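Probable transcriptional regulator (Pseudomonas aeruginosa, PDB 2ESN) is of unknown detailed function but probably binds DNA through a LysR-type helix-turn-helix and regulates transcription in response to an unidentified small effector. Local coordinates at residues R177-A182 and L266-A271; E196-E201 and D247-A252. One frame throughout, in Å; residues are numbered along the deposited sequence.

Both contacts lie in the LysR substrate-binding domain, their centres about 10 Å apart. Strand 168-183 joins them. In contact 1 one of its edges pairs with 266-271. Its other edge pairs with the 249-253 strand of contact 2. There Val179 O lies 2.9 Å from Ala252 N, and Val181 N lies 2.9 Å from Leu250 O, two probable hydrogen bonds. Contact 2 is nested within the chain loop that contact 1 closes. Contact 1 is strand pairing; contact 2 packs a helix end against the same sheet. LysR proteins usually bind their effector between two subdomains, and both contacts probably belong to the framework of one of these.

Contact 1. Residues R177-A182 and L266-A271; sequences RYVVVA and LALYPA
Val180, Tyr269 and Ala182 have the most surface buried here, and all three side chains lie on one face of an antiparallel strand pair. Val180 and Tyr269 form a hydrogen-bonded pair. Val180 N donates to Tyr269 O at 3.0 Å, in the plane of that carbonyl. Tyr269 N returns a bond to Val180 O at 2.8 Å, nearly along the C=O axis (C=O...N angle 167°). The valine has CG1 anti to the backbone N (chi1 175°), which leaves CG2 beside the N. CG2 meets the chain just past the strand pairing, 3.8 Å from Ala271 CA. A water near this end accepts from Ala271 N and donates to Tyr178 O.

Ala182 forms the next hydrogen-bonded pair, with Ala267. Ala182 N to Ala267 O is 3.1 Å, and Ala267 N to Ala182 O is 2.9 Å. The methyl of Ala182 sits at the edge of the Tyr269 ring, near its plane, with CB 4.4 Å from CE2. Leu189 touches both of these side chains from a loop.

The fold here is the alpha/beta sheet of a periplasmic-binding-protein-like domain. Strand 168-183 runs between two strands antiparallel to it, 249-253 and 266-269, and helix 254-264 connects those two.

Between the two hydrogen-bonded pairs, Val181 and Leu268 form a non-hydrogen-bonded pair on the other face. Val181 CG1 is 3.8 Å from Leu266 CD1, and these two side chains cross obliquely. Val179 CG2, placed between its own backbone N and carbonyl carbon, approaches Leu268 CG at 4.1 Å. Helix 254-264 packs on this face through Ala257, which touches Val181 and Leu268. Leu240 of helix 236-244 touches Val181 and Leu266.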
ATOM      1  N   ARG C 177      33.136  18.791  -0.943  1.00 43.86           N
ATOM      2  CA  ARG C 177      33.548  18.087  -2.149  1.00 43.13           C
ATOM      3  C   ARG C 177      33.787  16.589  -1.889  1.00 39.75           C
ATOM      4  O   ARG C 177      33.869  16.137  -0.717  1.00 37.17           O
ATOM      5  CB  ARG C 177      34.802  18.761  -2.706  1.00 43.84           C
ATOM      6  CG  ARG C 177      35.956  18.894  -1.687  1.00 47.15           C
ATOM      7  CD  ARG C 177      37.122  19.682  -2.307  1.00 48.53           C
ATOM      8  NE  ARG C 177      38.413  19.303  -1.695  1.00 56.50           N
ATOM      9  CZ  ARG C 177      38.950  19.872  -0.608  1.00 60.59           C
ATOM     10  NH1 ARG C 177      38.332  20.867   0.050  1.00 62.65           N
ATOM     11  NH2 ARG C 177      40.113  19.417  -0.152  1.00 61.97           N
ATOM     12  N   TYR C 178      33.844  15.831  -2.976  1.00 38.05           N
ATOM     13  CA  TYR C 178      34.250  14.423  -2.956  1.00 37.65           C
ATOM     14  C   TYR C 178      35.767  14.267  -3.054  1.00 36.94           C
ATOM     15  O   TYR C 178      36.438  15.091  -3.686  1.00 35.87           O
ATOM     16  CB  TYR C 178      33.640  13.655  -4.109  1.00 38.30           C
ATOM     17  CG  TYR C 178      32.226  13.203  -3.842  1.00 38.33           C
ATOM     18  CD1 TYR C 178      31.188  14.129  -3.788  1.00 43.64           C
ATOM     19  CD2 TYR C 178      31.921  11.847  -3.641  1.00 39.88           C
ATOM     20  CE1 TYR C 178      29.867  13.723  -3.492  1.00 42.69           C
ATOM     21  CE2 TYR C 178      30.615  11.415  -3.397  1.00 37.07           C
ATOM     22  CZ  TYR C 178      29.593  12.365  -3.318  1.00 41.19           C
ATOM     23  OH  TYR C 178      28.296  11.982  -3.043  1.00 41.18           O
ATOM     24  N   VAL C 179      36.289  13.217  -2.400  1.00 34.90           N
ATOM     25  CA  VAL C 179      37.662  12.851  -2.514  1.00 33.34           C
ATOM     26  C   VAL C 179      37.710  11.329  -2.713  1.00 32.91           C
ATOM     27  O   VAL C 179      36.708  10.688  -2.556  1.00 32.28           O
ATOM     28  CB  VAL C 179      38.493  13.286  -1.271  1.00 33.28           C
ATOM     29  CG1 VAL C 179      38.601  14.796  -1.187  1.00 33.27           C
ATOM     30  CG2 VAL C 179      37.947  12.662   0.071  1.00 32.59           C
ATOM     31  N   VAL C 180      38.873  10.811  -3.120  1.00 32.17           N
ATOM     32  CA  VAL C 180      39.174   9.395  -3.334  1.00 30.63           C
ATOM     33  C   VAL C 180      39.927   8.999  -2.074  1.00 31.46           C
ATOM     34  O   VAL C 180      40.869   9.680  -1.657  1.00 29.07           O
ATOM     35  CB  VAL C 180      40.043   9.165  -4.598  1.00 31.09           C
ATOM     36  CG1 VAL C 180      40.448   7.678  -4.737  1.00 29.17           C
ATOM     37  CG2 VAL C 180      39.231   9.575  -5.842  1.00 28.86           C
ATOM     38  N   VAL C 181      39.462   7.893  -1.494  1.00 30.77           N
ATOM     39  CA  VAL C 181      39.939   7.350  -0.281  1.00 31.66           C
ATOM     40  C   VAL C 181      40.492   5.973  -0.597  1.00 30.66           C
ATOM     41  O   VAL C 181      39.893   5.254  -1.383  1.00 30.90           O
ATOM     42  CB  VAL C 181      38.686   7.217   0.669  1.00 31.83           C
ATOM     43  CG1 VAL C 181      38.963   6.320   1.800  1.00 32.42           C
ATOM     44  CG2 VAL C 181      38.152   8.637   1.103  1.00 32.55           C
ATOM     45  N   ALA C 182      41.661   5.632  -0.024  1.00 31.60           N
ATOM     46  CA  ALA C 182      42.233   4.273  -0.064  1.00 31.05           C
ATOM     47  C   ALA C 182      42.739   3.971   1.305  1.00 31.70           C
ATOM     48  O   ALA C 182      42.945   4.891   2.072  1.00 29.75           O
ATOM     49  CB  ALA C 182      43.394   4.221  -1.007  1.00 31.63           C
ATOM     50  N   LEU C 266      43.029   5.622   6.762  1.00 29.95           N
ATOM     51  CA  LEU C 266      42.855   6.036   5.334  1.00 30.78           C
ATOM     52  C   LEU C 266      43.800   7.075   4.901  1.00 31.08           C
ATOM     53  O   LEU C 266      44.190   7.862   5.739  1.00 30.45           O
ATOM     54  CB  LEU C 266      41.446   6.655   5.113  1.00 30.72           C
ATOM     55  CG  LEU C 266      40.298   5.804   5.664  1.00 30.28           C
ATOM     56  CD1 LEU C 266      38.891   6.584   5.561  1.00 28.09           C
ATOM     57  CD2 LEU C 266      40.266   4.424   4.990  1.00 25.02           C
ATOM     58  N   ALA C 267      44.070   7.114   3.586  1.00 31.39           N
ATOM     59  CA  ALA C 267      44.591   8.262   2.858  1.00 31.40           C
ATOM     60  C   ALA C 267      43.489   8.936   1.985  1.00 32.36           C
ATOM     61  O   ALA C 267      42.617   8.265   1.402  1.00 34.76           O
ATOM     62  CB  ALA C 267      45.717   7.801   1.980  1.00 30.65           C
ATOM     63  N   LEU C 268      43.511  10.244   1.907  1.00 31.85           N
ATOM     64  CA  LEU C 268      42.533  10.992   1.149  1.00 31.88           C
ATOM     65  C   LEU C 268      43.314  11.687   0.065  1.00 33.17           C
ATOM     66  O   LEU C 268      44.355  12.282   0.365  1.00 31.70           O
ATOM     67  CB  LEU C 268      41.896  12.075   2.026  1.00 32.04           C
ATOM     68  CG  LEU C 268      40.721  11.685   2.951  1.00 33.24           C
ATOM     69  CD1 LEU C 268      41.079  10.552   3.884  1.00 27.94           C
ATOM     70  CD2 LEU C 268      40.224  12.934   3.784  1.00 31.71           C
ATOM     71  N   TYR C 269      42.796  11.621  -1.168  1.00 33.15           N
ATOM     72  CA  TYR C 269      43.442  12.186  -2.360  1.00 34.51           C
ATOM     73  C   TYR C 269      42.437  12.958  -3.190  1.00 36.68           C
ATOM     74  O   TYR C 269      41.249  12.639  -3.198  1.00 37.48           O
ATOM     75  CB  TYR C 269      43.898  11.076  -3.278  1.00 33.31           C
ATOM     76  CG  TYR C 269      44.906  10.157  -2.655  1.00 31.32           C
ATOM     77  CD1 TYR C 269      46.193  10.620  -2.329  1.00 31.26           C
ATOM     78  CD2 TYR C 269      44.560   8.856  -2.339  1.00 28.24           C
ATOM     79  CE1 TYR C 269      47.120   9.752  -1.753  1.00 31.51           C
ATOM     80  CE2 TYR C 269      45.444   8.009  -1.760  1.00 25.77           C
ATOM     81  CZ  TYR C 269      46.727   8.437  -1.473  1.00 28.40           C
ATOM     82  OH  TYR C 269      47.652   7.545  -0.911  1.00 29.72           O
ATOM     83  N   PRO C 270      42.921  13.965  -3.916  1.00 39.15           N
ATOM     84  CA  PRO C 270      42.038  14.608  -4.903  1.00 39.45           C
ATOM     85  C   PRO C 270      41.637  13.597  -5.970  1.00 39.84           C
ATOM     86  O   PRO C 270      42.394  12.686  -6.266  1.00 39.25           O
ATOM     87  CB  PRO C 270      42.887  15.745  -5.456  1.00 39.44           C
ATOM     88  CG  PRO C 270      44.366  15.322  -5.083  1.00 41.40           C
ATOM     89  CD  PRO C 270      44.286  14.550  -3.846  1.00 37.99           C
ATOM     90  N   ALA C 271      40.422  13.718  -6.491  1.00 39.77           N
ATOM     91  CA  ALA C 271      40.017  12.872  -7.577  1.00 41.35           C
ATOM     92  C   ALA C 271      40.825  13.228  -8.825  1.00 41.00           C
ATOM     93  O   ALA C 271      41.012  14.413  -9.100  1.00 42.85           O
ATOM     94  CB  ALA C 271      38.531  13.043  -7.857  1.00 40.18           C
TER
HETATM   95  O   HOH W   1      38.768  15.950  -5.333  1.00 44.64           O

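Contact 2. Residues E196-E201 and D247-A252; sequences EGYLAE and DFLLTA
Leu249 points toward the end of helix 195-199 and is met there by two residues. Its CD1 lies 3.6 Å from Glu201 CG, and its CG lies 3.7 Å from Glu201 CB. The aliphatic part of the glutamate thus lies obliquely across the leucine tip. From the helix, Tyr198 CD1 reaches the same leucine CD1 at 4.0 Å. The tyrosine ring extends onward to Thr251, with CG anti to the backbone N (chi1 178°). Its OH makes a short hydrogen bond of 2.6 Å to Thr251 OG1, which lies in the ring plane. Thr251 turns OG1 beside its own backbone N, anti to the carbonyl carbon.

The glutamate chain bends at chi2 (-59°). Its OE1 comes 3.4 Å from Asp247 O, but both are acceptors and no bond forms. The polar end is held instead by a salt bridge from OE2 to Arg188 NE. This arginine would probably also ease the repulsion between Glu201 and Asp247, whose carboxylate planes are turned 87° to each other; the ion pair from Arg188 NH2 to Asp247 OD2 is long and weak. His186 NE2 bonds to Asp247 O.

Further out, Phe273 meets the Tyr198 ring edge-to-face, and Ile216 and Leu220 of helix 215-221 pack on that side chain. Asp247 N bonds to Gln124 OE1 of the second subunit, so the contact borders a subunit interface. Parallel strands 202-206 and 249-253, with helices 215-221 and 236-244 between them in the chain, belong to the alpha/beta sheet expected of a periplasmic-binding-protein-like LysR effector domain, and the short helix 195-199 packs beside them.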
ATOM      1  N   GLU C 196      44.084   6.450 -14.761  1.00 43.89           N
ATOM      2  CA  GLU C 196      44.167   5.022 -15.089  1.00 43.75           C
ATOM      3  C   GLU C 196      44.437   4.235 -13.838  1.00 42.59           C
ATOM      4  O   GLU C 196      44.022   3.070 -13.722  1.00 43.58           O
ATOM      5  CB  GLU C 196      45.293   4.674 -16.129  1.00 44.36           C
ATOM      6  CG  GLU C 196      45.054   5.127 -17.593  1.00 48.44           C
ATOM      7  CD  GLU C 196      46.040   4.506 -18.677  1.00 48.86           C
ATOM      8  OE1 GLU C 196      46.134   5.122 -19.775  1.00 53.84           O
ATOM      9  OE2 GLU C 196      46.680   3.414 -18.474  1.00 54.92           O
ATOM     10  N   GLY C 197      45.196   4.841 -12.933  1.00 40.60           N
ATOM     11  CA  GLY C 197      45.569   4.195 -11.658  1.00 39.85           C
ATOM     12  C   GLY C 197      44.269   3.941 -10.882  1.00 38.58           C
ATOM     13  O   GLY C 197      44.015   2.814 -10.439  1.00 36.98           O
ATOM     14  N   TYR C 198      43.422   4.973 -10.842  1.00 36.70           N
ATOM     15  CA  TYR C 198      42.096   4.886 -10.289  1.00 36.22           C
ATOM     16  C   TYR C 198      41.271   3.846 -11.010  1.00 36.03           C
ATOM     17  O   TYR C 198      40.599   3.086 -10.352  1.00 35.22           O
ATOM     18  CB  TYR C 198      41.401   6.234 -10.419  1.00 36.88           C
ATOM     19  CG  TYR C 198      39.948   6.333  -9.938  1.00 35.26           C
ATOM     20  CD1 TYR C 198      39.667   6.710  -8.623  1.00 33.63           C
ATOM     21  CD2 TYR C 198      38.858   6.145 -10.829  1.00 34.29           C
ATOM     22  CE1 TYR C 198      38.321   6.852  -8.160  1.00 35.59           C
ATOM     23  CE2 TYR C 198      37.495   6.321 -10.385  1.00 34.95           C
ATOM     24  CZ  TYR C 198      37.247   6.701  -9.052  1.00 38.45           C
ATOM     25  OH  TYR C 198      35.970   6.893  -8.571  1.00 33.32           O
ATOM     26  N   LEU C 199      41.321   3.799 -12.346  1.00 35.95           N
ATOM     27  CA  LEU C 199      40.450   2.837 -13.054  1.00 36.63           C
ATOM     28  C   LEU C 199      40.971   1.424 -13.053  1.00 36.41           C
ATOM     29  O   LEU C 199      40.230   0.507 -13.406  1.00 35.44           O
ATOM     30  CB  LEU C 199      40.092   3.272 -14.482  1.00 35.17           C
ATOM     31  CG  LEU C 199      39.382   4.615 -14.548  1.00 38.31           C
ATOM     32  CD1 LEU C 199      39.350   5.059 -15.982  1.00 38.76           C
ATOM     33  CD2 LEU C 199      37.947   4.524 -13.942  1.00 37.79           C
ATOM     34  N   ALA C 200      42.233   1.249 -12.626  1.00 37.48           N
ATOM     35  CA  ALA C 200      42.824  -0.084 -12.446  1.00 37.19           C
ATOM     36  C   ALA C 200      42.515  -0.751 -11.093  1.00 36.93           C
ATOM     37  O   ALA C 200      42.899  -1.913 -10.858  1.00 37.77           O
ATOM     38  CB  ALA C 200      44.347   0.002 -12.657  1.00 38.54           C
ATOM     39  N   GLU C 201      41.801  -0.057 -10.204  1.00 36.38           N
ATOM     40  CA  GLU C 201      41.372  -0.697  -8.945  1.00 35.12           C
ATOM     41  C   GLU C 201      39.918  -1.165  -8.979  1.00 35.68           C
ATOM     42  O   GLU C 201      39.178  -0.800  -9.861  1.00 35.35           O
ATOM     43  CB  GLU C 201      41.547   0.265  -7.767  1.00 34.68           C
ATOM     44  CG  GLU C 201      42.993   0.711  -7.469  1.00 31.94           C
ATOM     45  CD  GLU C 201      43.930  -0.479  -7.148  1.00 31.25           C
ATOM     46  OE1 GLU C 201      43.507  -1.489  -6.503  1.00 32.20           O
ATOM     47  OE2 GLU C 201      45.105  -0.385  -7.599  1.00 34.55           O
ATOM     48  N   ASP C 247      41.947  -3.193  -0.833  1.00 28.42           N
ATOM     49  CA  ASP C 247      42.588  -2.381  -1.836  1.00 30.52           C
ATOM     50  C   ASP C 247      41.562  -1.560  -2.587  1.00 30.87           C
ATOM     51  O   ASP C 247      41.923  -0.802  -3.518  1.00 31.78           O
ATOM     52  CB  ASP C 247      43.456  -3.219  -2.803  1.00 29.53           C
ATOM     53  CG  ASP C 247      44.554  -3.975  -2.050  1.00 31.75           C
ATOM     54  OD1 ASP C 247      44.905  -3.532  -0.931  1.00 31.82           O
ATOM     55  OD2 ASP C 247      45.025  -5.013  -2.526  1.00 37.62           O
ATOM     56  N   PHE C 248      40.310  -1.640  -2.138  1.00 29.97           N
ATOM     57  CA  PHE C 248      39.270  -0.912  -2.868  1.00 29.82           C
ATOM     58  C   PHE C 248      39.357   0.564  -2.699  1.00 29.57           C
ATOM     59  O   PHE C 248      39.645   1.052  -1.602  1.00 30.22           O
ATOM     60  CB  PHE C 248      37.879  -1.389  -2.483  1.00 27.69           C
ATOM     61  CG  PHE C 248      37.680  -2.885  -2.590  1.00 27.79           C
ATOM     62  CD1 PHE C 248      36.672  -3.477  -1.883  1.00 26.82           C
ATOM     63  CD2 PHE C 248      38.452  -3.684  -3.428  1.00 28.18           C
ATOM     64  CE1 PHE C 248      36.413  -4.840  -1.958  1.00 28.92           C
ATOM     65  CE2 PHE C 248      38.219  -5.093  -3.523  1.00 30.52           C
ATOM     66  CZ  PHE C 248      37.195  -5.661  -2.804  1.00 32.07           C
ATOM     67  N   LEU C 249      39.001   1.297  -3.755  1.00 30.23           N
ATOM     68  CA  LEU C 249      38.907   2.717  -3.670  1.00 29.12           C
ATOM     69  C   LEU C 249      37.445   3.164  -3.436  1.00 30.71           C
ATOM     70  O   LEU C 249      36.502   2.474  -3.866  1.00 32.25           O
ATOM     71  CB  LEU C 249      39.461   3.315  -4.956  1.00 30.25           C
ATOM     72  CG  LEU C 249      40.942   2.965  -5.283  1.00 30.37           C
ATOM     73  CD1 LEU C 249      41.395   3.771  -6.483  1.00 29.29           C
ATOM     74  CD2 LEU C 249      41.828   3.315  -4.087  1.00 29.81           C
ATOM     75  N   LEU C 250      37.260   4.308  -2.770  1.00 29.13           N
ATOM     76  CA  LEU C 250      35.947   4.812  -2.478  1.00 28.67           C
ATOM     77  C   LEU C 250      35.976   6.287  -2.788  1.00 28.18           C
ATOM     78  O   LEU C 250      36.905   6.973  -2.393  1.00 30.09           O
ATOM     79  CB  LEU C 250      35.563   4.567  -1.001  1.00 28.29           C
ATOM     80  CG  LEU C 250      34.359   5.377  -0.438  1.00 27.59           C
ATOM     81  CD1 LEU C 250      33.014   4.839  -1.007  1.00 23.46           C
ATOM     82  CD2 LEU C 250      34.322   5.319   1.105  1.00 31.07           C
ATOM     83  N   THR C 251      34.972   6.791  -3.485  1.00 27.06           N
ATOM     84  CA  THR C 251      34.944   8.246  -3.815  1.00 27.40           C
ATOM     85  C   THR C 251      33.782   8.833  -2.983  1.00 28.79           C
ATOM     86  O   THR C 251      32.617   8.491  -3.229  1.00 28.46           O
ATOM     87  CB  THR C 251      34.750   8.476  -5.334  1.00 27.27           C
ATOM     88  OG1 THR C 251      35.661   7.591  -6.061  1.00 26.67           O
ATOM     89  CG2 THR C 251      34.923  10.005  -5.673  1.00 29.76           C
ATOM     90  N   ALA C 252      34.125   9.636  -1.966  1.00 28.62           N
ATOM     91  CA  ALA C 252      33.239   9.885  -0.822  1.00 29.69           C
ATOM     92  C   ALA C 252      33.298  11.356  -0.469  1.00 30.02           C
ATOM     93  O   ALA C 252      34.305  11.993  -0.709  1.00 30.28           O
ATOM     94  CB  ALA C 252      33.747   9.133   0.439  1.00 29.11           C
TER